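Local coordinates for protein endoglucanase (Ruminococcus champanellensis, PDB 6WQV) that probably hydrolyses internal beta-1,4-glycosidic bonds of cellulose and, with its broad specificity, of related plant polysaccharides, as a family 5 glycoside hydrolase, at residues N72-P77 with N110-I115; L116-E121 with A141-I146; Y213-S218 with D239-S244. One frame throughout, in Å; residues are numbered along the deposited sequence. Where two conformers were deposited one is given.

Contact 1: residues N72-P77 with N110-I115; sequences NTVRVP and NDMYCI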
loop_
_atom_site.group_PDB
_atom_site.type_symbol
_atom_site.label_atom_id
_atom_site.label_comp_id
_atom_site.label_asym_id
_atom_site.label_seq_id
_atom_site.Cartn_x
_atom_site.Cartn_y
_atom_site.Cartn_z
ATOM N N ASN A 72 2.877 -14.538 0.726
ATOM C CA ASN A 72 4.293 -14.458 0.379
ATOM C C ASN A 72 4.796 -13.029 0.178
ATOM O O ASN A 72 5.947 -12.839 -0.237
ATOM C CB ASN A 72 4.638 -15.363 -0.811
ATOM C CG ASN A 72 4.388 -14.724 -2.153
ATOM O OD1 ASN A 72 3.684 -13.722 -2.271
ATOM N ND2 ASN A 72 4.953 -15.323 -3.190
ATOM N N THR A 73 3.981 -12.026 0.511
ATOM C CA THR A 73 4.281 -10.616 0.286
ATOM C C THR A 73 3.741 -9.829 1.468
ATOM O O THR A 73 2.626 -10.089 1.931
ATOM C CB THR A 73 3.591 -10.151 -1.006
ATOM O OG1 THR A 73 4.138 -10.852 -2.125
ATOM C CG2 THR A 73 3.762 -8.665 -1.240
ATOM N N VAL A 74 4.535 -8.884 1.959
ATOM C CA VAL A 74 4.111 -7.975 3.019
ATOM C C VAL A 74 4.312 -6.544 2.540
ATOM O O VAL A 74 5.414 -6.164 2.124
ATOM C CB VAL A 74 4.861 -8.212 4.339
ATOM C CG1 VAL A 74 4.498 -7.146 5.364
ATOM C CG2 VAL A 74 4.552 -9.601 4.865
ATOM N N ARG A 75 3.236 -5.764 2.567
ATOM C CA ARG A 75 3.324 -4.326 2.363
ATOM C C ARG A 75 3.536 -3.678 3.724
ATOM O O ARG A 75 2.797 -3.962 4.680
ATOM C CB ARG A 75 2.060 -3.793 1.699
ATOM C CG ARG A 75 2.061 -2.268 1.466
ATOM C CD ARG A 75 1.051 -1.964 0.408
ATOM N NE ARG A 75 0.807 -0.574 0.013
ATOM C CZ ARG A 75 -0.100 0.220 0.567
ATOM N NH1 ARG A 75 -0.820 -0.177 1.604
ATOM N NH2 ARG A 75 -0.282 1.437 0.062
ATOM N N VAL A 76 4.584 -2.866 3.819
ATOM C CA VAL A 76 4.968 -2.169 5.044
ATOM C C VAL A 76 4.654 -0.688 4.856
ATOM O O VAL A 76 5.520 0.074 4.383
ATOM C CB VAL A 76 6.446 -2.405 5.386
ATOM C CG1 VAL A 76 6.835 -1.670 6.657
ATOM C CG2 VAL A 76 6.723 -3.891 5.540
ATOM N N PRO A 77 3.446 -0.244 5.191
ATOM C CA PRO A 77 3.140 1.192 5.092
ATOM C C PRO A 77 3.909 1.955 6.155
ATOM O O PRO A 77 3.933 1.563 7.326
ATOM C CB PRO A 77 1.631 1.255 5.335
ATOM C CG PRO A 77 1.332 0.059 6.190
ATOM C CD PRO A 77 2.314 -1.011 5.747
ATOM N N ASN A 110 12.642 -13.534 5.345
ATOM C CA ASN A 110 11.730 -14.657 5.200
ATOM C C ASN A 110 11.523 -15.054 3.743
ATOM O O ASN A 110 10.608 -15.828 3.448
ATOM C CB ASN A 110 10.387 -14.327 5.838
ATOM C CG ASN A 110 10.243 -14.909 7.219
ATOM O OD1 ASN A 110 10.573 -16.070 7.446
ATOM N ND2 ASN A 110 9.753 -14.107 8.154
ATOM N N ASP A 111 12.339 -14.526 2.824
ATOM C CA ASP A 111 12.244 -14.889 1.412
ATOM C C ASP A 111 10.884 -14.486 0.857
ATOM O O ASP A 111 10.287 -15.191 0.038
ATOM C CB ASP A 111 12.500 -16.387 1.245
ATOM C CG ASP A 111 12.884 -16.786 -0.162
ATOM O OD1 ASP A 111 13.251 -15.927 -1.001
ATOM O OD2 ASP A 111 12.822 -18.006 -0.415
ATOM N N MET A 112 10.379 -13.352 1.336
ATOM C CA MET A 112 9.111 -12.790 0.908
ATOM C C MET A 112 9.350 -11.527 0.090
ATOM O O MET A 112 10.416 -10.905 0.158
ATOM C CB MET A 112 8.238 -12.427 2.114
ATOM C CG MET A 112 7.855 -13.621 2.958
ATOM S SD MET A 112 7.068 -13.236 4.540
ATOM C CE MET A 112 5.339 -13.217 4.107
ATOM N N TYR A 113 8.334 -11.152 -0.680
ATOM C CA TYR A 113 8.299 -9.840 -1.319
ATOM C C TYR A 113 7.857 -8.797 -0.310
ATOM O O TYR A 113 7.060 -9.068 0.595
ATOM C CB TYR A 113 7.367 -9.857 -2.532
ATOM C CG TYR A 113 7.990 -10.656 -3.647
ATOM C CD1 TYR A 113 7.801 -12.024 -3.735
ATOM C CD2 TYR A 113 8.817 -10.044 -4.578
ATOM C CE1 TYR A 113 8.397 -12.765 -4.734
ATOM C CE2 TYR A 113 9.420 -10.775 -5.581
ATOM C CZ TYR A 113 9.207 -12.131 -5.655
ATOM O OH TYR A 113 9.808 -12.852 -6.661
ATOM N N CYS A 114 8.404 -7.591 -0.455
ATOM C CA CYS A 114 8.135 -6.505 0.471
ATOM C C CYS A 114 7.913 -5.228 -0.320
ATOM O O CYS A 114 8.680 -4.919 -1.236
ATOM C CB CYS A 114 9.309 -6.326 1.431
ATOM S SG CYS A 114 9.050 -5.076 2.689
ATOM N N ILE A 115 6.860 -4.498 0.034
ATOM C CA ILE A 115 6.541 -3.198 -0.548
ATOM C C ILE A 115 6.700 -2.165 0.555
ATOM O O ILE A 115 6.063 -2.273 1.607
ATOM C CB ILE A 115 5.113 -3.175 -1.107
ATOM C CG1 ILE A 115 4.975 -4.168 -2.259
ATOM C CG2 ILE A 115 4.732 -1.764 -1.561
ATOM C CD1 ILE A 115 3.551 -4.596 -2.486
#

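Contact 2: residues L116-E121 with A141-I146; sequences LNIHHE and AIWTQI. With GLC (alpha-D-glucopyranose), chain E; BGC (beta-D-glucopyranose), chain B.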
loop_
_atom_site.group_PDB
_atom_site.type_symbol
_atom_site.label_atom_id
_atom_site.label_comp_id
_atom_site.label_asym_id
_atom_site.label_seq_id
_atom_site.Cartn_x
_atom_site.Cartn_y
_atom_site.Cartn_z
ATOM N N LEU A 116 7.558 -1.179 0.319
ATOM C CA LEU A 116 7.829 -0.092 1.252
ATOM C C LEU A 116 7.366 1.212 0.617
ATOM O O LEU A 116 7.738 1.502 -0.527
ATOM C CB LEU A 116 9.335 -0.028 1.519
ATOM C CG LEU A 116 9.834 1.124 2.391
ATOM C CD1 LEU A 116 9.246 0.966 3.784
ATOM C CD2 LEU A 116 11.339 1.166 2.440
ATOM N N ASN A 117 6.575 2.001 1.351
ATOM C CA ASN A 117 5.976 3.221 0.800
ATOM C C ASN A 117 6.238 4.431 1.696
ATOM O O ASN A 117 6.975 4.369 2.683
ATOM C CB ASN A 117 4.474 3.029 0.526
ATOM C CG ASN A 117 3.609 3.146 1.776
ATOM O OD1 ASN A 117 4.087 3.445 2.866
ATOM N ND2 ASN A 117 2.304 2.914 1.608
ATOM N N ILE A 118 5.664 5.568 1.285
ATOM C CA ILE A 118 5.306 6.665 2.179
ATOM C C ILE A 118 3.781 6.666 2.273
ATOM O O ILE A 118 3.093 6.410 1.276
ATOM C CB ILE A 118 5.874 8.034 1.750
ATOM C CG1 ILE A 118 5.157 8.633 0.539
ATOM C CG2 ILE A 118 7.369 7.936 1.441
ATOM C CD1 ILE A 118 5.739 9.984 0.101
ATOM N N HIS A 119 3.248 6.903 3.479
ATOM C CA HIS A 119 1.850 6.584 3.736
ATOM C C HIS A 119 1.070 7.839 4.098
ATOM O O HIS A 119 0.612 8.558 3.198
ATOM C CB HIS A 119 1.729 5.419 4.730
ATOM C CG HIS A 119 0.431 4.680 4.636
ATOM N ND1 HIS A 119 0.203 3.697 3.692
ATOM C CD2 HIS A 119 -0.709 4.780 5.358
ATOM C CE1 HIS A 119 -1.018 3.222 3.847
ATOM N NE2 HIS A 119 -1.591 3.861 4.852
ATOM N N HIS A 120 0.838 8.120 5.379
ATOM C CA HIS A 120 -0.013 9.247 5.761
ATOM C C HIS A 120 0.795 10.548 5.783
ATOM O O HIS A 120 1.086 11.128 6.833
ATOM C CB HIS A 120 -0.667 9.004 7.114
ATOM C CG HIS A 120 -1.648 7.875 7.138
ATOM N ND1 HIS A 120 -2.632 7.716 6.187
ATOM C CD2 HIS A 120 -1.825 6.871 8.035
ATOM C CE1 HIS A 120 -3.363 6.656 6.481
ATOM N NE2 HIS A 120 -2.894 6.125 7.600
ATOM N N GLU A 121 1.121 11.027 4.581
ATOM C CA GLU A 121 1.909 12.235 4.380
ATOM C C GLU A 121 1.052 13.423 3.965
ATOM O O GLU A 121 1.591 14.474 3.614
ATOM C CB GLU A 121 2.962 11.992 3.298
ATOM C CG GLU A 121 3.900 10.825 3.588
ATOM C CD GLU A 121 4.733 11.009 4.853
ATOM O OE1 GLU A 121 5.381 12.050 5.060
ATOM O OE2 GLU A 121 4.756 10.064 5.666
ATOM N N ALA A 141 13.696 14.845 -1.670
ATOM C CA ALA A 141 14.587 14.778 -0.518
ATOM C C ALA A 141 14.379 13.498 0.283
ATOM O O ALA A 141 15.353 12.853 0.695
ATOM C CB ALA A 141 14.401 16.004 0.379
ATOM N N ILE A 142 13.121 13.117 0.514
ATOM C CA ILE A 142 12.888 11.937 1.339
ATOM C C ILE A 142 13.124 10.653 0.545
ATOM O O ILE A 142 13.697 9.695 1.067
ATOM C CB ILE A 142 11.523 11.957 2.058
ATOM C CG1 ILE A 142 10.340 11.880 1.098
ATOM C CG2 ILE A 142 11.405 13.189 2.953
ATOM C CD1 ILE A 142 9.029 11.595 1.841
ATOM N N TRP A 143 12.696 10.602 -0.722
ATOM C CA TRP A 143 12.919 9.396 -1.526
ATOM C C TRP A 143 14.402 9.145 -1.802
ATOM O O TRP A 143 14.821 7.984 -1.872
ATOM C CB TRP A 143 12.038 9.357 -2.784
ATOM C CG TRP A 143 10.725 8.644 -2.488
ATOM C CD1 TRP A 143 9.478 9.189 -2.454
ATOM C CD2 TRP A 143 10.571 7.265 -2.118
ATOM N NE1 TRP A 143 8.549 8.229 -2.107
ATOM C CE2 TRP A 143 9.201 7.041 -1.896
ATOM C CE3 TRP A 143 11.464 6.198 -1.967
ATOM C CZ2 TRP A 143 8.700 5.793 -1.533
ATOM C CZ3 TRP A 143 10.965 4.960 -1.607
ATOM C CH2 TRP A 143 9.599 4.766 -1.398
ATOM N N THR A 144 15.227 10.188 -1.931
ATOM C CA THR A 144 16.663 9.939 -2.039
ATOM C C THR A 144 17.170 9.211 -0.800
ATOM O O THR A 144 17.926 8.235 -0.908
ATOM C CB THR A 144 17.433 11.241 -2.279
ATOM O OG1 THR A 144 17.056 11.778 -3.551
ATOM C CG2 THR A 144 18.943 10.997 -2.284
ATOM N N GLN A 145 16.718 9.632 0.386
ATOM C CA GLN A 145 17.161 8.999 1.629
ATOM C C GLN A 145 16.671 7.558 1.737
ATOM O O GLN A 145 17.423 6.667 2.146
ATOM C CB GLN A 145 16.676 9.809 2.834
ATOM C CG GLN A 145 17.352 11.139 3.017
ATOM C CD GLN A 145 16.710 11.957 4.111
ATOM O OE1 GLN A 145 16.920 11.700 5.300
ATOM N NE2 GLN A 145 15.913 12.946 3.721
ATOM N N ILE A 146 15.397 7.315 1.420
ATOM C CA ILE A 146 14.866 5.957 1.515
ATOM C C ILE A 146 15.544 5.060 0.491
ATOM O O ILE A 146 15.985 3.948 0.807
ATOM C CB ILE A 146 13.334 5.945 1.344
ATOM C CG1 ILE A 146 12.675 6.794 2.433
ATOM C CG2 ILE A 146 12.815 4.503 1.338
ATOM C CD1 ILE A 146 11.213 7.155 2.149
HETATM C C1 GLC E . -6.708 3.460 2.834
HETATM C C2 GLC E . -5.506 3.702 3.727
HETATM C C3 GLC E . -5.389 2.981 5.000
HETATM C C4 GLC E . -6.712 2.966 5.728
HETATM C C5 GLC E . -7.690 2.243 4.832
HETATM C C6 GLC E . -9.029 1.927 5.478
HETATM O O1 GLC E . -6.587 2.492 1.877
HETATM O O2 GLC E . -4.320 3.544 2.890
HETATM O O3 GLC E . -4.378 3.694 5.807
HETATM O O4 GLC E . -6.545 2.316 6.992
HETATM O O5 GLC E . -7.951 3.083 3.638
HETATM O O6 GLC E . -9.704 3.062 5.809
HETATM C C2 BGC B . -7.332 2.155 9.216
HETATM C C3 BGC B . -7.924 2.938 10.343
HETATM C C4 BGC B . -7.163 4.209 10.622
HETATM C C5 BGC B . -7.030 5.055 9.374
HETATM C C6 BGC B . -6.156 6.262 9.505
HETATM C C1 BGC B . -7.202 3.001 7.957
HETATM O O2 BGC B . -8.142 0.989 8.927
HETATM O O3 BGC B . -7.934 2.090 11.546
HETATM O O4 BGC B . -7.913 5.041 11.585
HETATM O O5 BGC B . -6.428 4.233 8.287
HETATM O O6 BGC B . -6.275 7.072 8.331
#

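Contact 3: residues Y213-S218 with D239-S244; sequences YAASCS and DIHSYS. With GLC (alpha-D-glucopyranose), chain E.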
loop_
_atom_site.group_PDB
_atom_site.type_symbol
_atom_site.label_atom_id
_atom_site.label_comp_id
_atom_site.label_asym_id
_atom_site.label_seq_id
_atom_site.Cartn_x
_atom_site.Cartn_y
_atom_site.Cartn_z
ATOM N N TYR A 213 -4.908 9.042 -8.312
ATOM C CA TYR A 213 -5.570 9.884 -7.323
ATOM C C TYR A 213 -6.308 9.001 -6.313
ATOM O O TYR A 213 -7.138 8.174 -6.697
ATOM C CB TYR A 213 -6.553 10.854 -8.015
ATOM C CG TYR A 213 -7.264 11.734 -7.011
ATOM C CD1 TYR A 213 -8.333 11.242 -6.281
ATOM C CD2 TYR A 213 -6.834 13.029 -6.742
ATOM C CE1 TYR A 213 -8.960 12.005 -5.321
ATOM C CE2 TYR A 213 -7.460 13.804 -5.781
ATOM C CZ TYR A 213 -8.518 13.286 -5.072
ATOM O OH TYR A 213 -9.145 14.054 -4.118
ATOM N N ALA A 214 -5.992 9.170 -5.029
ATOM C CA ALA A 214 -6.581 8.415 -3.910
ATOM C C ALA A 214 -6.461 6.899 -4.073
ATOM O O ALA A 214 -7.176 6.143 -3.398
ATOM C CB ALA A 214 -8.033 8.818 -3.631
ATOM N N ALA A 215 -5.547 6.441 -4.923
ATOM C CA ALA A 215 -5.438 5.025 -5.289
ATOM C C ALA A 215 -6.788 4.457 -5.716
ATOM O O ALA A 215 -7.102 3.287 -5.474
ATOM C CB ALA A 215 -4.822 4.192 -4.163
ATOM N N SER A 216 -7.595 5.291 -6.363
ATOM C CA SER A 216 -8.932 4.920 -6.785
ATOM C C SER A 216 -8.947 4.623 -8.273
ATOM O O SER A 216 -8.268 5.289 -9.066
ATOM C CB SER A 216 -9.926 6.045 -6.495
ATOM O OG SER A 216 -11.204 5.769 -7.050
ATOM N N CYS A 217 -9.747 3.634 -8.654
ATOM C CA CYS A 217 -10.017 3.324 -10.050
ATOM C C CYS A 217 -11.430 3.794 -10.355
ATOM O O CYS A 217 -12.408 3.217 -9.863
ATOM C CB CYS A 217 -9.880 1.826 -10.311
ATOM S SG CYS A 217 -10.130 1.401 -12.045
ATOM N N SER A 218 -11.525 4.859 -11.141
ATOM C CA SER A 218 -12.769 5.349 -11.704
ATOM C C SER A 218 -12.403 5.965 -13.048
ATOM O O SER A 218 -11.228 6.218 -13.328
ATOM C CB SER A 218 -13.414 6.409 -10.816
ATOM O OG SER A 218 -12.634 7.592 -10.821
ATOM N N ASP A 239 -0.929 0.961 -8.236
ATOM C CA ASP A 239 -1.589 0.470 -7.031
ATOM C C ASP A 239 -2.994 1.056 -6.950
ATOM O O ASP A 239 -3.166 2.281 -6.904
ATOM C CB ASP A 239 -0.815 0.818 -5.757
ATOM C CG ASP A 239 -1.420 0.176 -4.497
ATOM O OD1 ASP A 239 -2.518 -0.416 -4.574
ATOM O OD2 ASP A 239 -0.793 0.270 -3.422
ATOM N N ILE A 240 -3.990 0.177 -6.928
ATOM C CA ILE A 240 -5.377 0.533 -6.688
ATOM C C ILE A 240 -5.788 -0.093 -5.360
ATOM O O ILE A 240 -5.569 -1.292 -5.145
ATOM C CB ILE A 240 -6.280 0.015 -7.819
ATOM C CG1 ILE A 240 -5.924 0.668 -9.166
ATOM C CG2 ILE A 240 -7.741 0.217 -7.451
ATOM C CD1 ILE A 240 -6.010 2.187 -9.205
ATOM N N HIS A 241 -6.375 0.703 -4.470
ATOM C CA HIS A 241 -7.049 0.156 -3.294
ATOM C C HIS A 241 -8.518 -0.037 -3.659
ATOM O O HIS A 241 -9.141 0.838 -4.275
ATOM C CB HIS A 241 -6.935 1.094 -2.091
ATOM C CG HIS A 241 -5.526 1.466 -1.734
ATOM N ND1 HIS A 241 -5.226 2.270 -0.652
ATOM C CD2 HIS A 241 -4.344 1.178 -2.323
ATOM C CE1 HIS A 241 -3.920 2.459 -0.595
ATOM N NE2 HIS A 241 -3.360 1.806 -1.596
ATOM N N SER A 242 -9.080 -1.196 -3.305
ATOM C CA SER A 242 -10.449 -1.505 -3.719
ATOM C C SER A 242 -11.192 -2.253 -2.613
ATOM O O SER A 242 -11.302 -3.482 -2.619
ATOM C CB SER A 242 -10.476 -2.250 -5.061
ATOM O OG SER A 242 -11.782 -2.298 -5.606
ATOM N N TYR A 243 -11.729 -1.487 -1.667
ATOM C CA TYR A 243 -12.548 -2.032 -0.585
ATOM C C TYR A 243 -13.975 -2.109 -1.106
ATOM O O TYR A 243 -14.813 -1.239 -0.855
ATOM C CB TYR A 243 -12.461 -1.140 0.641
ATOM C CG TYR A 243 -11.128 -1.106 1.335
ATOM C CD1 TYR A 243 -10.099 -0.298 0.879
ATOM C CD2 TYR A 243 -10.912 -1.845 2.486
ATOM C CE1 TYR A 243 -8.881 -0.241 1.542
ATOM C CE2 TYR A 243 -9.703 -1.794 3.154
ATOM C CZ TYR A 243 -8.688 -1.004 2.675
ATOM O OH TYR A 243 -7.490 -0.962 3.345
ATOM N N SER A 244 -14.255 -3.180 -1.846
ATOM C CA SER A 244 -15.451 -3.270 -2.656
ATOM C C SER A 244 -16.223 -4.539 -2.328
ATOM O O SER A 244 -15.615 -5.603 -2.135
ATOM C CB SER A 244 -15.057 -3.296 -4.139
ATOM O OG SER A 244 -14.171 -2.230 -4.450
HETATM C C1 GLC E . -6.708 3.460 2.834
HETATM C C2 GLC E . -5.506 3.702 3.727
HETATM C C3 GLC E . -5.389 2.981 5.000
HETATM C C4 GLC E . -6.712 2.966 5.728
HETATM C C5 GLC E . -7.690 2.243 4.832
HETATM C C6 GLC E . -9.029 1.927 5.478
HETATM O O1 GLC E . -6.587 2.492 1.877
HETATM O O2 GLC E . -4.320 3.544 2.890
HETATM O O3 GLC E . -4.378 3.694 5.807
HETATM O O4 GLC E . -6.545 2.316 6.992
HETATM O O5 GLC E . -7.951 3.083 3.638
HETATM O O6 GLC E . -9.704 3.062 5.809
HETATM O O HOH W 1 -9.086 3.803 -3.231
HETATM O O HOH W 2 -10.693 1.845 -6.433
#

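Contact 1: residues N72-P77 with N110-I115
I115, Y113 and N72 bury the most surface where N72-P77 lies beside N110-I115, two neighbouring parallel strands of the eight-stranded (beta/alpha)8 TIM barrel. The axes of strands 73-76 and 113-115 approach to 4.6 Å at 19°, and helix 94-108 makes the beta-alpha-beta crossover between them. Four backbone bonds set the register, starting with Y113 N to N72 O and V74 N to Y113 O. N72 O also lies 3.3 Å from M112 CB and beside the edge of the Y113 ring, near its plane. I115 is held through both of its backbone polar atoms: its N donates to V74 O at 3.0 Å, and its O accepts V76 N at 2.7 Å, with the N-H almost straight at 173°.

I115 and R75 face the barrel interior together. The branch methyl I115 CG2 packs against R75 CG, 4.1 Å away, and lies beside the edge of the guanidinium, near its plane. R75 runs extended from CG to NE, which carries its charged end to a salt bridge with E160 and hydrogen bonds to N28, N163 and Q288, close to the bound sugar.

On the same face T73 meets Y113, with OG1 3.4 Å from Y113 CB. That hydroxyl sits beside its own backbone N and donates to N72 OD1 at 2.9 Å, from above the carbonyl plane. N72 OD1 also accepts from T24 N, while N72 ND2 donates to E22 O, so both ends of the amide are held. V74 points to the other face, where the bent M112 chain (chi3 91°) brings CE to 3.8 Å from V74 CG2.

Contact 2: residues L116-E121 with A141-I146
I118 holds its CG1 between the backbone N and the carbonyl carbon (chi1 74°), which leaves CG2 beside the backbone N as the methyl that comes closest to the side chains of helix 129-149, with CD1 alongside. From the helix, W143 has an intermediate first torsion (chi1 -91°) that brings its indole to this methyl: I118 CG2 lies 3.8 Å from W143 NE1, oblique to the ring. I146 CD1 joins the cluster, 4.0 Å from I118 CG2, and I142 approaches the same methyl in one of its two conformers. I146 CD1 also lies over one face of the indole, offset toward its rim. At the far edge of that ring L116 O approaches in plane, 3.9 Å from W143 CH2, while W143 NE1 is satisfied by G161 O.

This is the strand-to-helix half of a beta-alpha-beta unit of the TIM barrel: strand 113-117 is covered by helix 129-149 before the chain returns in strand 157-160. L116 joins the same layer through CD2, 3.8 Å from I146 CG2.

Farther along the chain, H119 turns to the sugar pocket. H119 NE2 makes a hydrogen bond of 3.0 Å with O3 of the alpha-glucose, and N117 ND2 donates to H119 ND1 in the imidazole plane, 1° out of it, at 3.1 Å. N117, whose OD1 takes V78 N, is thus a second-shell residue fixing the ring's rotation. An alanine at H119 would probably leave the sugar O3 without this partner and N117 ND2 without its acceptor. H120 CE1 lies 3.2 Å from the same sugar O3.

Contact 3: residues Y213-S218 with D239-S244
A methyl group lies over the flat of an imidazole here: A215 CB sits above one face of H241, 3.7 Å from the ring centroid and only 14° off its normal, a CH-pi contact. The residues belong to the sugar-binding end of the TIM barrel, where the loop after strand 208-211 folds against the end of strand 236-241. A214 and A215 both have positive phi, in the turn closed by the bond from S216 N to Y213 O.

The same alanine supplies the direct backbone bond of the contact, since A215 O accepts H241 N at 2.9 Å, in the carbonyl plane. H241 is therefore held by its N-H and covered on a ring face, and its CG stands beside the backbone N (chi1 -55°). These constraints present ND1 to the alpha-glucose, whose O1 lies near the ring plane and is hydrogen-bonded to it at 2.9 Å. Y243 passes close to the same sugar, with its hydroxyl bonded to Q288.

Farther from the pocket C217 CB packs on I240 CG2 at 3.9 Å, and I240 CD1 lies against the S216 carbonyl. I240 continues onto I273 of helix 263-278, on the outside of the barrel. A water bridges the two backbones, accepting from C217 N at 3.0 Å and donating to H241 O at 2.8 Å.

How the contacts relate
Contacts 1, 2 and 3 follow one another along the chain, each closing before the next opens, and all reach the same closed eight-stranded parallel barrel. Contacts 1 and 2 share strand 113-117, with centres about 17 Å apart; contact 3 lies about 20 Å from the centre of each, across the middle of the chain from contact 1. R75 of contact 1 links the three, its NH2 packing 3.4 Å from N117 ND2 and 3.5 Å from H241 NE2. Contacts 2 and 3 do not touch, yet both bind the alpha-glucose. Neighbouring and distant strands thus converge on one glycan pocket, consistent with the barrel's sugar-binding role in this family.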